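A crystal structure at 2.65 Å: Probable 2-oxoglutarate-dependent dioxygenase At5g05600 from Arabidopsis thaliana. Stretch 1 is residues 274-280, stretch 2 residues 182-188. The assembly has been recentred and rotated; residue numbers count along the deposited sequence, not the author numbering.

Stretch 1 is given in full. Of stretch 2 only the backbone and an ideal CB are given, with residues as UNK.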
ATOM      1  N   LEU A 274     -14.895   3.808   8.107  1.00 23.76           N
ATOM      2  CA  LEU A 274     -15.055   4.491   9.389  1.00 25.30           C
ATOM      3  C   LEU A 274     -15.607   5.900   9.205  1.00 25.84           C
ATOM      4  O   LEU A 274     -16.486   6.336   9.960  1.00 23.78           O
ATOM      5  CB  LEU A 274     -13.721   4.527  10.135  1.00 16.76           C
ATOM      6  CG  LEU A 274     -13.336   3.233  10.861  1.00 21.71           C
ATOM      7  CD1 LEU A 274     -11.893   3.275  11.323  1.00 20.03           C
ATOM      8  CD2 LEU A 274     -14.257   2.976  12.041  1.00 21.57           C
ATOM      9  N   SER A 275     -15.120   6.622   8.200  1.00 21.38           N
ATOM     10  CA  SER A 275     -15.604   7.964   7.915  1.00 21.05           C
ATOM     11  C   SER A 275     -16.968   7.967   7.233  1.00 26.71           C
ATOM     12  O   SER A 275     -17.392   9.023   6.755  1.00 28.36           O
ATOM     13  CB  SER A 275     -14.588   8.718   7.051  1.00 23.82           C
ATOM     14  OG  SER A 275     -14.511   8.179   5.743  1.00 21.37           O
ATOM     15  N   ASN A 276     -17.652   6.820   7.184  1.00 25.75           N
ATOM     16  CA  ASN A 276     -18.921   6.672   6.465  1.00 28.29           C
ATOM     17  C   ASN A 276     -18.833   7.277   5.066  1.00 27.95           C
ATOM     18  O   ASN A 276     -19.743   7.972   4.608  1.00 24.43           O
ATOM     19  CB  ASN A 276     -20.085   7.287   7.251  1.00 29.43           C
ATOM     20  CG  ASN A 276     -21.435   6.691   6.861  1.00 28.04           C
ATOM     21  OD1 ASN A 276     -21.515   5.560   6.383  1.00 25.46           O
ATOM     22  ND2 ASN A 276     -22.502   7.457   7.064  1.00 27.65           N
ATOM     23  N   SER A 277     -17.706   7.022   4.397  1.00 24.97           N
ATOM     24  CA  SER A 277     -17.380   7.477   3.046  1.00 25.17           C
ATOM     25  C   SER A 277     -17.116   8.975   2.950  1.00 27.27           C
ATOM     26  O   SER A 277     -17.059   9.509   1.836  1.00 28.21           O
ATOM     27  CB  SER A 277     -18.462   7.096   2.028  1.00 26.51           C
ATOM     28  OG  SER A 277     -18.160   5.864   1.394  1.00 37.32           O
ATOM     29  N   THR A 278     -16.946   9.679   4.072  1.00 24.90           N
ATOM     30  CA  THR A 278     -16.513  11.070   3.986  1.00 27.74           C
ATOM     31  C   THR A 278     -15.086  11.157   3.459  1.00 25.10           C
ATOM     32  O   THR A 278     -14.775  11.998   2.606  1.00 23.08           O
ATOM     33  CB  THR A 278     -16.624  11.760   5.346  1.00 27.75           C
ATOM     34  OG1 THR A 278     -17.948  11.581   5.868  1.00 27.49           O
ATOM     35  CG2 THR A 278     -16.333  13.247   5.205  1.00 25.98           C
ATOM     36  N   TYR A 279     -14.204  10.300   3.964  1.00 24.19           N
ATOM     37  CA  TYR A 279     -12.900  10.089   3.357  1.00 24.71           C
ATOM     38  C   TYR A 279     -13.010   8.966   2.336  1.00 25.60           C
ATOM     39  O   TYR A 279     -13.694   7.966   2.568  1.00 24.17           O
ATOM     40  CB  TYR A 279     -11.852   9.731   4.413  1.00 24.05           C
ATOM     41  CG  TYR A 279     -11.558  10.829   5.409  1.00 24.10           C
ATOM     42  CD1 TYR A 279     -11.807  12.159   5.107  1.00 25.51           C
ATOM     43  CD2 TYR A 279     -11.026  10.530   6.656  1.00 28.38           C
ATOM     44  CE1 TYR A 279     -11.535  13.160   6.018  1.00 24.82           C
ATOM     45  CE2 TYR A 279     -10.748  11.524   7.572  1.00 24.97           C
ATOM     46  CZ  TYR A 279     -11.005  12.836   7.248  1.00 26.55           C
ATOM     47  OH  TYR A 279     -10.736  13.828   8.161  1.00 29.43           O
ATOM     48  N   LYS A 280     -12.345   9.139   1.200  1.00 24.49           N
ATOM     49  CA  LYS A 280     -12.334   8.136   0.147  1.00 27.39           C
ATOM     50  C   LYS A 280     -10.963   7.485   0.078  1.00 23.44           C
ATOM     51  O   LYS A 280      -9.941   8.159   0.225  1.00 25.76           O
ATOM     52  CB  LYS A 280     -12.688   8.753  -1.206  1.00 27.35           C
ATOM     53  CG  LYS A 280     -14.092   9.333  -1.259  1.00 43.46           C
ATOM     54  CD  LYS A 280     -15.141   8.259  -1.003  1.00 35.88           C
ATOM     55  CE  LYS A 280     -16.540   8.815  -1.185  1.00 41.17           C
ATOM     56  NZ  LYS A 280     -16.572   9.892  -2.214  1.00 48.65           N
ATOM     57  N   UNK A 182      -4.751  14.080  12.925  1.00 29.02           N
ATOM     58  CA  UNK A 182      -5.225  15.074  11.966  1.00 28.03           C
ATOM     59  C   UNK A 182      -6.454  14.555  11.226  1.00 31.17           C
ATOM     60  O   UNK A 182      -7.417  15.299  11.002  1.00 34.65           O
ATOM     61  CB  UNK A 182      -4.118  15.434  10.973  1.00 28.03           C
ATOM     62  N   UNK A 183      -6.446  13.274  10.845  1.00 30.66           N
ATOM     63  CA  UNK A 183      -7.596  12.698  10.152  1.00 28.03           C
ATOM     64  C   UNK A 183      -8.848  12.758  11.017  1.00 28.92           C
ATOM     65  O   UNK A 183      -9.936  13.089  10.528  1.00 28.14           O
ATOM     66  CB  UNK A 183      -7.306  11.250   9.750  1.00 28.03           C
ATOM     67  N   UNK A 184      -8.709  12.440  12.308  1.00 27.52           N
ATOM     68  CA  UNK A 184      -9.841  12.496  13.231  1.00 31.86           C
ATOM     69  C   UNK A 184     -10.359  13.920  13.381  1.00 34.10           C
ATOM     70  O   UNK A 184     -11.564  14.176  13.260  1.00 34.94           O
ATOM     71  CB  UNK A 184      -9.442  11.937  14.598  1.00 31.86           C
ATOM     72  N   UNK A 185      -9.460  14.857  13.692  1.00 31.19           N
ATOM     73  CA  UNK A 185      -9.857  16.237  13.932  1.00 32.58           C
ATOM     74  C   UNK A 185     -10.568  16.823  12.720  1.00 33.03           C
ATOM     75  O   UNK A 185     -11.587  17.510  12.858  1.00 37.05           O
ATOM     76  CB  UNK A 185      -8.636  17.087  14.289  1.00 32.58           C
ATOM     77  N   UNK A 186     -10.061  16.541  11.517  1.00 32.03           N
ATOM     78  CA  UNK A 186     -10.673  17.086  10.313  1.00 34.67           C
ATOM     79  C   UNK A 186     -12.114  16.624  10.131  1.00 29.96           C
ATOM     80  O   UNK A 186     -12.862  17.256   9.382  1.00 29.19           O
ATOM     81  CB  UNK A 186      -9.847  16.693   9.086  1.00 34.67           C
ATOM     82  N   UNK A 187     -12.521  15.546  10.795  1.00 28.37           N
ATOM     83  CA  UNK A 187     -13.912  15.119  10.790  1.00 26.32           C
ATOM     84  C   UNK A 187     -14.696  15.681  11.967  1.00 36.00           C
ATOM     85  O   UNK A 187     -15.823  15.238  12.215  1.00 34.52           O
ATOM     86  CB  UNK A 187     -13.988  13.591  10.802  1.00 26.32           C
ATOM     87  N   UNK A 188     -14.130  16.641  12.694  1.00 35.15           N
ATOM     88  CA  UNK A 188     -14.805  17.201  13.849  1.00 26.60           C
ATOM     89  C   UNK A 188     -14.916  16.259  15.026  1.00 30.21           C
ATOM     90  O   UNK A 188     -15.805  16.430  15.866  1.00 27.64           O
ATOM     91  CB  UNK A 188     -16.207  17.660  13.444  1.00 26.60           C
TER

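Stretch 1 meets its partner mainly through Y279, whose ring reaches out from the segment that follows the type I' turn from S275 to T278. Stretch 2 begins as helix, and residues 183, 186 and 187 lie against the phenol.

At position 182 the helical backbone points CB sideways, and nothing of stretch 1 lies within 5.5 Å of it. Stretch 1 therefore sets little demand, and many helix-compatible residues would do. The deposited residue is V182, whose side chain stays out of contact; its carbonyl O accepts a helical hydrogen bond from N of residue 186 (3.0 Å).

Position 183 offers two things. Its carbonyl O lies 2.6 Å from Y279 OH, near the plane of the ring, and the phenol donates a hydrogen bond to it. Any residue supplies that acceptor, so the bond does not select a side chain. The CB, although directed sideways, lies 4.1 Å from Y279 CE2, where an aliphatic group of moderate size would suit the ring carbon CE2. The residue is L183, and its CB makes that apolar contact.

At positions 184 and 185 CB points away from stretch 1, which leaves the choice open. They are S184 and T185, and their hydroxyls hydrogen-bond to residues just outside the stretches.

Position 186 points toward stretch 1, and its ideal CB is only 3.1 Å from Y279 OH, a tight approach. Alanine could fit, as could a longer side chain that turns aside from the hydroxyl. The residue is N186: its CB sits 3.2 Å from Y279 OH, at the ring edge, while the amide extends beyond, placing ND2 3.2 Å from the carbonyl O of V182.

Position 187 also points toward stretch 1. Before its CB lie one face of the Y279 ring, the methyl CG2 of T278 and the CB of S275, a largely apolar setting that would suit leucine, isoleucine or methionine. L187, with chi1 m and chi2 t, packs against this surface. L187 CD2 lies over the face of the Y279 ring, 3.9 Å from its centroid in a CH-pi contact, and is also 3.7 Å from T278 CG2; L187 CD1 reaches S275 CB at 3.8 Å. L187 CG packs 3.4 Å from Y279 CZ.

Position 188 has no stretch 1 atom within 5.5 Å of its ideal CB. Its positive phi of 70° favours glycine, with asparagine a reasonable alternative. It is G188, whose N donates to T185 O at 2.7 Å.

Stretch 2 182-188: VLSTNLG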
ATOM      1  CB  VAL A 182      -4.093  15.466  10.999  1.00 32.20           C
ATOM      2  CG1 VAL A 182      -4.613  16.405   9.916  1.00 27.92           C
ATOM      3  CG2 VAL A 182      -2.942  16.113  11.762  1.00 28.37           C
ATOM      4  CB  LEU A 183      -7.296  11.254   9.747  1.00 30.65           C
ATOM      5  CG  LEU A 183      -6.216  11.043   8.683  1.00 27.92           C
ATOM      6  CD1 LEU A 183      -6.090   9.568   8.340  1.00 27.73           C
ATOM      7  CD2 LEU A 183      -6.523  11.858   7.442  1.00 18.88           C
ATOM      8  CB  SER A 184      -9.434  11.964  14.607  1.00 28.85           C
ATOM      9  OG  SER A 184      -9.031  10.610  14.561  1.00 35.52           O
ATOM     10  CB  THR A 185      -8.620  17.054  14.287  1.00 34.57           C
ATOM     11  OG1 THR A 185      -8.179  16.698  15.601  1.00 39.50           O
ATOM     12  CG2 THR A 185      -8.917  18.537  14.233  1.00 30.87           C
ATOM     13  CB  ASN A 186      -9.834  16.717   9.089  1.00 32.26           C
ATOM     14  CG  ASN A 186      -8.785  17.763   8.768  1.00 35.85           C
ATOM     15  OD1 ASN A 186      -9.086  18.953   8.694  1.00 39.50           O
ATOM     16  ND2 ASN A 186      -7.545  17.325   8.586  1.00 33.92           N
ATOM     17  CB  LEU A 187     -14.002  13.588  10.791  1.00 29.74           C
ATOM     18  CG  LEU A 187     -13.555  12.865   9.516  1.00 30.98           C
ATOM     19  CD1 LEU A 187     -13.665  11.352   9.662  1.00 22.02           C
ATOM     20  CD2 LEU A 187     -14.343  13.351   8.308  1.00 27.13           C
TER
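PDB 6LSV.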